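Local atomic coordinates of methylxanthine N3-demethylase NdmB (Pseudomonas putida, PDB entry 6ICL), a protein that catalyses the N3-demethylation of theobromine and related methylxanthines, an oxygen- and NADH-dependent step of caffeine degradation. Residues 172-177 with 298-303; 176-181 with 286-291. All blocks are in the same frame, centred on the assembly; numbering follows the deposited sequence.

Contact 1 of 2, residues 172-177 with 298-303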
# COMPACT_ATOMS: atom_id res chain seq x y z
N GLN A 172 -13.09 -12.52 -38.30
CA GLN A 172 -12.04 -11.73 -37.68
C GLN A 172 -11.66 -12.34 -36.34
O GLN A 172 -12.50 -12.92 -35.64
CB GLN A 172 -12.46 -10.25 -37.51
CG GLN A 172 -13.70 -10.01 -36.67
CD GLN A 172 -14.18 -8.58 -36.76
OE1 GLN A 172 -15.13 -8.27 -37.49
NE2 GLN A 172 -13.52 -7.68 -36.02
N VAL A 173 -10.39 -12.17 -35.98
CA VAL A 173 -9.78 -12.87 -34.85
C VAL A 173 -9.44 -11.87 -33.74
O VAL A 173 -9.05 -10.72 -34.01
CB VAL A 173 -8.52 -13.62 -35.31
CG1 VAL A 173 -7.85 -14.38 -34.15
CG2 VAL A 173 -8.86 -14.56 -36.47
N ILE A 174 -9.62 -12.31 -32.49
CA ILE A 174 -9.08 -11.65 -31.30
C ILE A 174 -8.18 -12.66 -30.60
O ILE A 174 -8.65 -13.72 -30.19
CB ILE A 174 -10.18 -11.20 -30.32
CG1 ILE A 174 -11.14 -10.20 -30.94
CG2 ILE A 174 -9.54 -10.62 -29.05
CD1 ILE A 174 -12.44 -10.06 -30.14
N VAL A 175 -6.90 -12.33 -30.48
CA VAL A 175 -5.97 -13.09 -29.64
C VAL A 175 -5.84 -12.33 -28.32
O VAL A 175 -5.24 -11.25 -28.24
CB VAL A 175 -4.61 -13.27 -30.32
CG1 VAL A 175 -3.70 -14.16 -29.45
CG2 VAL A 175 -4.79 -13.88 -31.70
N ALA A 176 -6.44 -12.88 -27.27
CA ALA A 176 -6.51 -12.19 -25.99
C ALA A 176 -5.16 -12.23 -25.29
O ALA A 176 -4.36 -13.15 -25.48
CB ALA A 176 -7.59 -12.83 -25.12
N ASP A 177 -4.89 -11.21 -24.46
CA ASP A 177 -3.79 -11.33 -23.50
C ASP A 177 -4.02 -12.58 -22.66
O ASP A 177 -5.16 -12.94 -22.36
CB ASP A 177 -3.70 -10.11 -22.56
CG ASP A 177 -3.06 -8.89 -23.22
OD1 ASP A 177 -2.45 -8.97 -24.31
OD2 ASP A 177 -3.16 -7.81 -22.61
N GLN A 298 -18.61 -4.59 -34.93
CA GLN A 298 -18.70 -4.35 -33.50
C GLN A 298 -17.31 -4.21 -32.89
O GLN A 298 -16.34 -4.76 -33.41
CB GLN A 298 -19.44 -5.49 -32.79
CG GLN A 298 -20.94 -5.49 -32.99
CD GLN A 298 -21.56 -4.12 -32.79
OE1 GLN A 298 -21.97 -3.48 -33.75
NE2 GLN A 298 -21.61 -3.67 -31.55
N PRO A 299 -17.19 -3.47 -31.79
CA PRO A 299 -15.88 -3.34 -31.13
C PRO A 299 -15.43 -4.68 -30.55
O PRO A 299 -16.21 -5.38 -29.90
CB PRO A 299 -16.14 -2.30 -30.03
CG PRO A 299 -17.62 -2.38 -29.79
CD PRO A 299 -18.24 -2.69 -31.10
N ASP A 300 -14.17 -5.03 -30.79
CA ASP A 300 -13.61 -6.23 -30.19
C ASP A 300 -13.72 -6.24 -28.67
O ASP A 300 -13.85 -7.31 -28.06
CB ASP A 300 -12.15 -6.37 -30.60
CG ASP A 300 -11.99 -6.90 -32.01
OD1 ASP A 300 -13.01 -7.13 -32.69
OD2 ASP A 300 -10.84 -7.06 -32.44
N HIS A 301 -13.66 -5.07 -28.03
CA HIS A 301 -13.68 -5.05 -26.58
C HIS A 301 -14.99 -5.59 -26.02
O HIS A 301 -15.01 -6.15 -24.92
CB HIS A 301 -13.43 -3.65 -26.05
CG HIS A 301 -13.48 -3.58 -24.56
ND1 HIS A 301 -12.44 -4.00 -23.77
CD2 HIS A 301 -14.46 -3.20 -23.71
CE1 HIS A 301 -12.75 -3.85 -22.50
NE2 HIS A 301 -13.98 -3.36 -22.43
N MET A 302 -16.10 -5.43 -26.75
CA MET A 302 -17.37 -5.98 -26.28
C MET A 302 -17.30 -7.50 -26.12
O MET A 302 -17.83 -8.05 -25.15
CB MET A 302 -18.50 -5.60 -27.24
CG MET A 302 -19.75 -6.46 -27.11
SD MET A 302 -20.86 -6.12 -28.51
CE MET A 302 -21.82 -4.75 -27.84
N HIS A 303 -16.65 -8.19 -27.07
CA HIS A 303 -16.49 -9.64 -26.98
C HIS A 303 -15.49 -10.04 -25.92
O HIS A 303 -15.69 -11.04 -25.22
CB HIS A 303 -16.06 -10.20 -28.33
CG HIS A 303 -17.12 -10.05 -29.37
ND1 HIS A 303 -18.22 -10.87 -29.42
CD2 HIS A 303 -17.29 -9.12 -30.34
CE1 HIS A 303 -19.01 -10.47 -30.40
NE2 HIS A 303 -18.46 -9.42 -30.98
O HOH W 1 -10.71 -8.53 -34.63
O HOH W 2 -15.22 -4.97 -36.04

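Contact 2 of 2, residues 176-181 with 286-291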
# COMPACT_ATOMS: atom_id res chain seq x y z
N ALA A 176 -6.44 -12.88 -27.27
CA ALA A 176 -6.51 -12.19 -25.99
C ALA A 176 -5.16 -12.23 -25.29
O ALA A 176 -4.36 -13.15 -25.48
CB ALA A 176 -7.59 -12.83 -25.12
N ASP A 177 -4.89 -11.21 -24.46
CA ASP A 177 -3.79 -11.33 -23.50
C ASP A 177 -4.02 -12.58 -22.66
O ASP A 177 -5.16 -12.94 -22.36
CB ASP A 177 -3.70 -10.11 -22.56
CG ASP A 177 -3.06 -8.89 -23.22
OD1 ASP A 177 -2.45 -8.97 -24.31
OD2 ASP A 177 -3.16 -7.81 -22.61
N SER A 178 -2.94 -13.24 -22.28
CA SER A 178 -3.09 -14.44 -21.45
C SER A 178 -3.44 -14.07 -20.00
O SER A 178 -3.23 -12.94 -19.55
CB SER A 178 -1.81 -15.25 -21.49
OG SER A 178 -0.79 -14.56 -20.79
N TYR A 179 -3.98 -15.03 -19.26
CA TYR A 179 -4.32 -14.79 -17.86
C TYR A 179 -3.95 -16.01 -17.03
O TYR A 179 -3.97 -17.14 -17.52
CB TYR A 179 -5.82 -14.45 -17.68
CG TYR A 179 -6.74 -15.56 -18.11
CD1 TYR A 179 -7.11 -15.70 -19.45
CD2 TYR A 179 -7.24 -16.50 -17.18
CE1 TYR A 179 -7.95 -16.74 -19.87
CE2 TYR A 179 -8.07 -17.55 -17.61
CZ TYR A 179 -8.43 -17.65 -18.95
OH TYR A 179 -9.25 -18.67 -19.41
N ILE A 180 -3.59 -15.75 -15.76
CA ILE A 180 -3.15 -16.77 -14.82
C ILE A 180 -4.34 -17.14 -13.93
O ILE A 180 -5.07 -16.26 -13.47
CB ILE A 180 -1.96 -16.27 -13.97
CG1 ILE A 180 -0.71 -16.12 -14.84
CG2 ILE A 180 -1.69 -17.17 -12.76
CD1 ILE A 180 0.20 -17.35 -14.83
N TRP A 181 -4.56 -18.44 -13.74
CA TRP A 181 -5.42 -18.95 -12.67
C TRP A 181 -4.55 -19.76 -11.72
O TRP A 181 -3.63 -20.47 -12.17
CB TRP A 181 -6.58 -19.83 -13.18
CG TRP A 181 -7.80 -19.09 -13.69
CD1 TRP A 181 -7.95 -17.74 -13.82
CD2 TRP A 181 -9.06 -19.67 -14.11
NE1 TRP A 181 -9.21 -17.44 -14.31
CE2 TRP A 181 -9.92 -18.61 -14.48
CE3 TRP A 181 -9.53 -20.99 -14.21
CZ2 TRP A 181 -11.22 -18.82 -14.94
CZ3 TRP A 181 -10.83 -21.20 -14.68
CH2 TRP A 181 -11.66 -20.12 -15.03
N ARG A 286 -1.35 -20.73 -17.19
CA ARG A 286 -1.50 -19.49 -17.95
C ARG A 286 -2.33 -19.82 -19.17
O ARG A 286 -2.00 -20.75 -19.91
CB ARG A 286 -0.14 -18.92 -18.36
CG ARG A 286 -0.29 -17.70 -19.28
CD ARG A 286 1.04 -17.12 -19.65
NE ARG A 286 1.76 -16.61 -18.50
CZ ARG A 286 1.44 -15.50 -17.83
NH1 ARG A 286 0.39 -14.74 -18.18
NH2 ARG A 286 2.20 -15.14 -16.80
N ASN A 287 -3.40 -19.07 -19.36
CA ASN A 287 -4.46 -19.45 -20.26
C ASN A 287 -4.55 -18.46 -21.41
O ASN A 287 -4.49 -17.24 -21.21
CB ASN A 287 -5.76 -19.55 -19.48
CG ASN A 287 -5.62 -20.51 -18.32
OD1 ASN A 287 -5.53 -21.70 -18.54
ND2 ASN A 287 -5.51 -19.98 -17.08
N PHE A 288 -4.71 -19.02 -22.61
CA PHE A 288 -4.69 -18.30 -23.87
C PHE A 288 -6.04 -18.47 -24.54
O PHE A 288 -6.45 -19.59 -24.83
CB PHE A 288 -3.58 -18.85 -24.75
CG PHE A 288 -2.23 -18.60 -24.20
CD1 PHE A 288 -1.70 -19.42 -23.21
CD2 PHE A 288 -1.49 -17.50 -24.63
CE1 PHE A 288 -0.48 -19.18 -22.68
CE2 PHE A 288 -0.24 -17.26 -24.10
CZ PHE A 288 0.27 -18.08 -23.12
N MET A 289 -6.74 -17.36 -24.76
CA MET A 289 -8.04 -17.38 -25.39
C MET A 289 -7.98 -16.72 -26.76
O MET A 289 -7.32 -15.68 -26.93
CB MET A 289 -9.07 -16.67 -24.52
CG MET A 289 -10.45 -16.59 -25.13
SD MET A 289 -11.57 -15.73 -24.03
CE MET A 289 -11.17 -14.04 -24.42
N ILE A 290 -8.68 -17.31 -27.74
CA ILE A 290 -8.83 -16.74 -29.08
C ILE A 290 -10.31 -16.79 -29.45
O ILE A 290 -10.97 -17.83 -29.28
CB ILE A 290 -7.97 -17.48 -30.12
CG1 ILE A 290 -6.49 -17.31 -29.76
CG2 ILE A 290 -8.27 -16.97 -31.56
CD1 ILE A 290 -5.50 -17.99 -30.71
N ILE A 291 -10.84 -15.67 -29.91
CA ILE A 291 -12.22 -15.56 -30.38
C ILE A 291 -12.18 -15.32 -31.88
O ILE A 291 -11.50 -14.39 -32.35
CB ILE A 291 -12.96 -14.43 -29.66
CG1 ILE A 291 -12.85 -14.59 -28.14
CG2 ILE A 291 -14.41 -14.36 -30.11
CD1 ILE A 291 -13.38 -13.39 -27.36
O HOH W 3 -4.48 -15.78 -26.15
O HOH W 4 -6.29 -15.33 -22.75

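Contact 1 of 2, residues 172-177 with 298-303
Ile174 and Asp300 make the main van der Waals contact here. Their side chains slide past each other in opposite directions. CG1 of Ile174 comes to 3.5 Å from OD2 of Asp300, and CD1 of Ile174 lies near CB and CG of the same residue. CG1 of Ile174 sits beside the backbone N (chi1 -60°), and from there CD1 reaches on to CB of His303 at 4.0 Å. The isoleucine thus spans the first turn of the helix.

Two waters bridge the polar groups. One donates to OD2 of Asp300 at 2.6 Å and to the backbone O of Val173 at 2.8 Å. It also accepts from NE2 of Gln172 at 3.2 Å. The second water accepts from the same NE2 and donates to the backbone O of Gln298. The Gln172 chain is extended beyond CG, which carries its amide out to both waters. Its plane is turned 65° from the Asp300 carboxylate.

The other carboxylate oxygen of Asp300, OD1, forms a salt bridge with Arg293. An alanine at Asp300 is likely to leave Arg293 without this acidic mate and the first water without its acceptor on the helix.

The contact joins strand 171-181, outermost in its antiparallel sheet within the chain, to the start of helix 300-319. Around the helix start, Pro299 and His301 pack on Glu47 of the second subunit. Strand 171-181 pairs with strand 284-294, which supplies Arg293, and Leu304 covers Ile174 one residue further along the helix.

Contact 2 of 2, residues 176-181 with 286-291
Two antiparallel strands pair in the seven-stranded sheet in the catalytic part of this Rieske oxygenase. Strand 171-181 is outermost within the chain, and strand 284-294 lies next to it. The short segments 179-181 and 286-291 run at 135° to each other. Tyr179 and Asn287 form a hydrogen-bonded pair: Tyr179 N donates to Asn287 O at 3.0 Å, and Asn287 N to Tyr179 O at 2.7 Å. Ile180 and Arg286 are the next, non-hydrogen-bonded pair.

Around Asp177 the strand is interrupted, and a water fills in. It donates to Asp177 O and Asn287 O and accepts from Met289 N. Direct bonding resumes where Ala176 N meets Met289 O at 3.0 Å. A second water bridges Ala176 O and Met289 O, so Met289 O takes two donors.

On the face carrying Ile180 and Arg286, the arginine chain bends at chi3 (-63°) and turns its guanidinium back over the edge strand. NH1 donates to Ser178 OG at 2.9 Å, with the oxygen tilted from the guanidinium plane. Ile180 CG1 and CD1 lie over one guanidinium face. CB of Ser178 also rests over the Phe288 ring, a CH-pi contact of 3.9 Å to the centroid.

On the opposite face, Tyr179 lies across Asn287, and its OH bonds to Arg188. Trp181 stands beyond it, its side chain about 7 Å from the bound iron ion. Tyr179 CE2 lies over one face of the indole. The Tyr179 ring takes Asn287 CB over its own face, 3.6 Å from the centroid.

Both contacts use strand 171-181 and share Ala176 and Asp177. Contact 2 ties this strand to its sheet neighbour, 284-294, whereas contact 1 ties it to the start of helix 300-319, which follows that neighbour in the chain. Contact 1 is a surface contact, small and bridged by water. Contact 2 is larger, partly buried and nearer the centre of the chain. Direct backbone bonds are joined there by CH-pi contacts and an arginine-serine bond, with bridging waters at the break in the strand. The centres of contact 1 and contact 2 are about 13 Å apart. A probable hydrogen bond from Ile174 N to Ile291 O continues the pairing between them.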